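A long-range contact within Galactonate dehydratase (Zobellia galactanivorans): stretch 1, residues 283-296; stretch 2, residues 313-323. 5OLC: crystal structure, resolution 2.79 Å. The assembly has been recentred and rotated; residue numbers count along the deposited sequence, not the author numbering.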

# COMPACT_ATOMS: atom_id res chain seq x y z
N GLY A 283 32.30 2.02 9.65
CA GLY A 283 33.61 2.02 9.01
C GLY A 283 33.59 1.92 7.51
O GLY A 283 32.56 2.18 6.88
N LEU A 284 34.74 1.57 6.91
CA LEU A 284 34.84 1.44 5.46
C LEU A 284 34.07 0.23 4.95
O LEU A 284 33.45 0.33 3.89
CB LEU A 284 36.30 1.40 4.99
CG LEU A 284 36.97 2.76 4.88
CD1 LEU A 284 38.46 2.62 4.95
CD2 LEU A 284 36.51 3.52 3.62
N THR A 285 34.07 -0.88 5.73
CA THR A 285 33.34 -2.10 5.43
C THR A 285 31.88 -1.80 5.30
O THR A 285 31.32 -2.20 4.31
CB THR A 285 33.58 -3.16 6.52
OG1 THR A 285 34.98 -3.40 6.64
CG2 THR A 285 32.80 -4.47 6.28
N GLU A 286 31.26 -1.11 6.27
CA GLU A 286 29.83 -0.85 6.18
C GLU A 286 29.49 0.25 5.22
O GLU A 286 28.55 0.03 4.47
CB GLU A 286 29.13 -0.63 7.52
CG GLU A 286 27.68 -1.12 7.50
CD GLU A 286 27.47 -2.61 7.69
OE1 GLU A 286 28.40 -3.40 7.42
OE2 GLU A 286 26.35 -2.99 8.12
N VAL A 287 30.23 1.40 5.18
CA VAL A 287 29.92 2.44 4.19
C VAL A 287 30.00 1.88 2.78
O VAL A 287 29.20 2.28 1.93
CB VAL A 287 30.70 3.75 4.37
CG1 VAL A 287 30.38 4.73 3.24
CG2 VAL A 287 30.35 4.38 5.71
N LYS A 288 30.87 0.87 2.53
CA LYS A 288 30.91 0.19 1.22
C LYS A 288 29.61 -0.60 1.00
O LYS A 288 29.07 -0.59 -0.11
CB LYS A 288 32.12 -0.76 1.10
CG LYS A 288 32.97 -0.55 -0.17
CD LYS A 288 32.24 -0.80 -1.50
CE LYS A 288 33.15 -1.37 -2.56
NZ LYS A 288 32.53 -1.30 -3.91
N LYS A 289 29.10 -1.26 2.05
CA LYS A 289 27.85 -2.03 1.94
C LYS A 289 26.66 -1.09 1.73
O LYS A 289 25.81 -1.34 0.87
CB LYS A 289 27.67 -2.99 3.12
CG LYS A 289 28.73 -4.10 3.14
CD LYS A 289 28.32 -5.16 4.18
CE LYS A 289 28.82 -6.56 3.93
NZ LYS A 289 30.28 -6.63 4.02
N ILE A 290 26.69 0.07 2.42
CA ILE A 290 25.73 1.18 2.25
C ILE A 290 25.86 1.71 0.79
O ILE A 290 24.85 2.05 0.19
CB ILE A 290 25.97 2.29 3.31
CG1 ILE A 290 25.67 1.78 4.73
CG2 ILE A 290 25.17 3.58 2.99
CD1 ILE A 290 26.19 2.69 5.87
N ALA A 291 27.08 1.74 0.22
CA ALA A 291 27.30 2.19 -1.15
C ALA A 291 26.62 1.27 -2.19
O ALA A 291 26.06 1.78 -3.16
CB ALA A 291 28.78 2.35 -1.43
N THR A 292 26.62 -0.06 -1.95
CA THR A 292 25.96 -1.11 -2.76
C THR A 292 24.43 -0.86 -2.75
O THR A 292 23.76 -0.94 -3.79
CB THR A 292 26.33 -2.49 -2.16
OG1 THR A 292 27.67 -2.80 -2.52
CG2 THR A 292 25.38 -3.62 -2.57
N LEU A 293 23.89 -0.59 -1.54
CA LEU A 293 22.49 -0.30 -1.30
C LEU A 293 22.10 0.99 -2.00
O LEU A 293 21.14 0.99 -2.78
CB LEU A 293 22.23 -0.16 0.21
CG LEU A 293 21.67 -1.38 0.91
CD1 LEU A 293 21.53 -1.12 2.39
CD2 LEU A 293 20.28 -1.74 0.37
N ALA A 294 22.86 2.09 -1.77
CA ALA A 294 22.62 3.38 -2.39
C ALA A 294 22.48 3.20 -3.87
O ALA A 294 21.50 3.69 -4.43
CB ALA A 294 23.75 4.34 -2.08
N GLN A 295 23.39 2.40 -4.48
CA GLN A 295 23.46 2.03 -5.90
C GLN A 295 22.19 1.34 -6.38
O GLN A 295 21.61 1.76 -7.38
CB GLN A 295 24.70 1.16 -6.18
CG GLN A 295 24.89 0.77 -7.64
CD GLN A 295 26.36 0.66 -7.99
OE1 GLN A 295 27.09 -0.22 -7.51
NE2 GLN A 295 26.82 1.58 -8.83
N THR A 296 21.77 0.29 -5.69
CA THR A 296 20.56 -0.48 -5.96
C THR A 296 19.34 0.47 -5.92
O THR A 296 18.50 0.41 -6.82
CB THR A 296 20.46 -1.63 -4.93
OG1 THR A 296 21.70 -2.34 -4.89
CG2 THR A 296 19.32 -2.55 -5.16
N SER A 313 41.06 10.77 4.99
CA SER A 313 41.69 9.72 4.17
C SER A 313 40.72 8.61 3.79
O SER A 313 40.64 8.28 2.61
CB SER A 313 42.91 9.13 4.88
OG SER A 313 43.95 10.09 4.89
N ALA A 314 39.95 8.07 4.77
CA ALA A 314 38.95 7.03 4.56
C ALA A 314 37.92 7.47 3.50
O ALA A 314 37.56 6.66 2.62
CB ALA A 314 38.27 6.70 5.88
N ALA A 315 37.50 8.76 3.53
CA ALA A 315 36.59 9.34 2.53
C ALA A 315 37.29 9.49 1.19
O ALA A 315 36.69 9.15 0.19
CB ALA A 315 36.04 10.67 2.99
N VAL A 316 38.56 9.92 1.17
CA VAL A 316 39.33 10.05 -0.08
C VAL A 316 39.29 8.70 -0.80
O VAL A 316 38.92 8.64 -1.97
CB VAL A 316 40.81 10.50 0.11
CG1 VAL A 316 41.47 10.76 -1.24
CG2 VAL A 316 40.94 11.72 1.00
N HIS A 317 39.63 7.63 -0.08
CA HIS A 317 39.65 6.28 -0.60
C HIS A 317 38.26 5.74 -0.90
O HIS A 317 38.13 4.97 -1.85
CB HIS A 317 40.46 5.37 0.31
CG HIS A 317 41.93 5.66 0.20
ND1 HIS A 317 42.74 4.93 -0.65
CD2 HIS A 317 42.65 6.67 0.73
CE1 HIS A 317 43.94 5.49 -0.56
NE2 HIS A 317 43.94 6.54 0.26
N LEU A 318 37.22 6.18 -0.17
CA LEU A 318 35.86 5.71 -0.48
C LEU A 318 35.29 6.36 -1.74
O LEU A 318 34.83 5.63 -2.62
CB LEU A 318 34.89 5.79 0.69
CG LEU A 318 33.59 5.04 0.44
CD1 LEU A 318 33.43 3.85 1.38
CD2 LEU A 318 32.40 5.99 0.45
N VAL A 319 35.34 7.72 -1.87
CA VAL A 319 34.81 8.39 -3.07
C VAL A 319 35.65 8.00 -4.33
O VAL A 319 35.10 7.96 -5.44
CB VAL A 319 34.52 9.93 -2.97
CG1 VAL A 319 34.35 10.40 -1.52
CG2 VAL A 319 35.54 10.78 -3.71
N ALA A 320 36.94 7.64 -4.14
CA ALA A 320 37.76 7.16 -5.24
C ALA A 320 37.12 5.89 -5.81
O ALA A 320 36.91 5.83 -7.02
CB ALA A 320 39.18 6.89 -4.77
N ASN A 321 36.73 4.93 -4.94
CA ASN A 321 36.10 3.65 -5.28
C ASN A 321 34.61 3.77 -5.65
O ASN A 321 34.05 2.84 -6.24
CB ASN A 321 36.27 2.68 -4.13
CG ASN A 321 35.96 1.26 -4.48
OD1 ASN A 321 36.83 0.50 -4.95
ND2 ASN A 321 34.72 0.87 -4.28
N LEU A 322 33.97 4.90 -5.30
CA LEU A 322 32.55 5.18 -5.63
C LEU A 322 32.43 5.41 -7.14
O LEU A 322 33.38 5.90 -7.75
CB LEU A 322 32.11 6.45 -4.88
CG LEU A 322 30.95 6.39 -3.90
CD1 LEU A 322 30.99 5.16 -3.01
CD2 LEU A 322 30.94 7.62 -3.03
N ASP A 323 31.25 5.08 -7.72
CA ASP A 323 30.92 5.24 -9.16
C ASP A 323 29.53 5.88 -9.37
O ASP A 323 29.23 6.40 -10.45
CB ASP A 323 31.03 3.89 -9.92
CG ASP A 323 30.51 2.66 -9.19
OD1 ASP A 323 29.51 2.79 -8.45
OD2 ASP A 323 31.11 1.58 -9.35

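The apolar centre of this contact is Leu318, which has more of its surface covered by the opposing stretch (82 Å²) than any other residue here. Its CA-to-CB bond points toward the helix of residues 283-296, and with chi1 at -168° (t) its branched end packs against two residues: Leu318 CD1 lies 3.8 Å from Leu284 CD2, and both Leu318 CD1 and Leu318 CD2 lie 3.7 Å from Val287 CG1. These are van der Waals distances between carbons, so the branched end of one leucine fills the space beside two residues almost a helical turn apart. CD1 also comes within 4.1 Å of the backbone N of Lys288, an atom already committed to the helix by its 3.0 Å hydrogen bond to Leu284 O.

Leu284 gives up 70 Å² to the contact. Its CA-to-CB bond runs sideways, but the m,t rotamer (chi1 -81°, chi2 158°) brings the end of the chain nearer. CD1 approaches Ala314 CB at 4.2 Å, while CD2 packs 3.5 Å from Ala314 O as well as against Leu318. The small side chain of Ala314 suits this place, where the CA atoms of Leu284 and Ala314 are 7.0 Å apart. Val287 points toward the partner and needs little reach to meet Leu318.

The helix axes approach to 11.1 Å and cross at -31°, with their N-to-C directions roughly aligned, so contacts advance along both stretches together. Farther along, Ala291 faces Leu322 with 7.5 Å between CA atoms, and Ala291 CB meets Leu322 CD1 at 3.9 Å. Leu322 is the first residue to leave helical phi/psi (-70°/150°); its CA-to-CB bond points sideways, yet its end turns nearer, extending the apolar packing beyond the helix.

Polar groups border this packing. Lys288 starts sideways, but its long chain carries NZ to Asn321, whose CA-to-CB bond points toward the other stretch; the two residues have 44 and 39 Å² covered, respectively. NZ is also hydrogen-bonded elsewhere in the structure.

At the C-terminal edge, Gln295 NE2 donates a hydrogen bond to Asp323 OD1 at 3.0 Å, with an N-H...O angle of 132°, appreciably bent from linear. Gln295 points toward the partner and extends from a t chi1 (-178°), whereas the exposed Asp323 starts sideways and brings its carboxylate nearer. An amide donor and a carboxylate acceptor are well matched here, and each residue contributes 32 Å² to the 410 Å² buried in total.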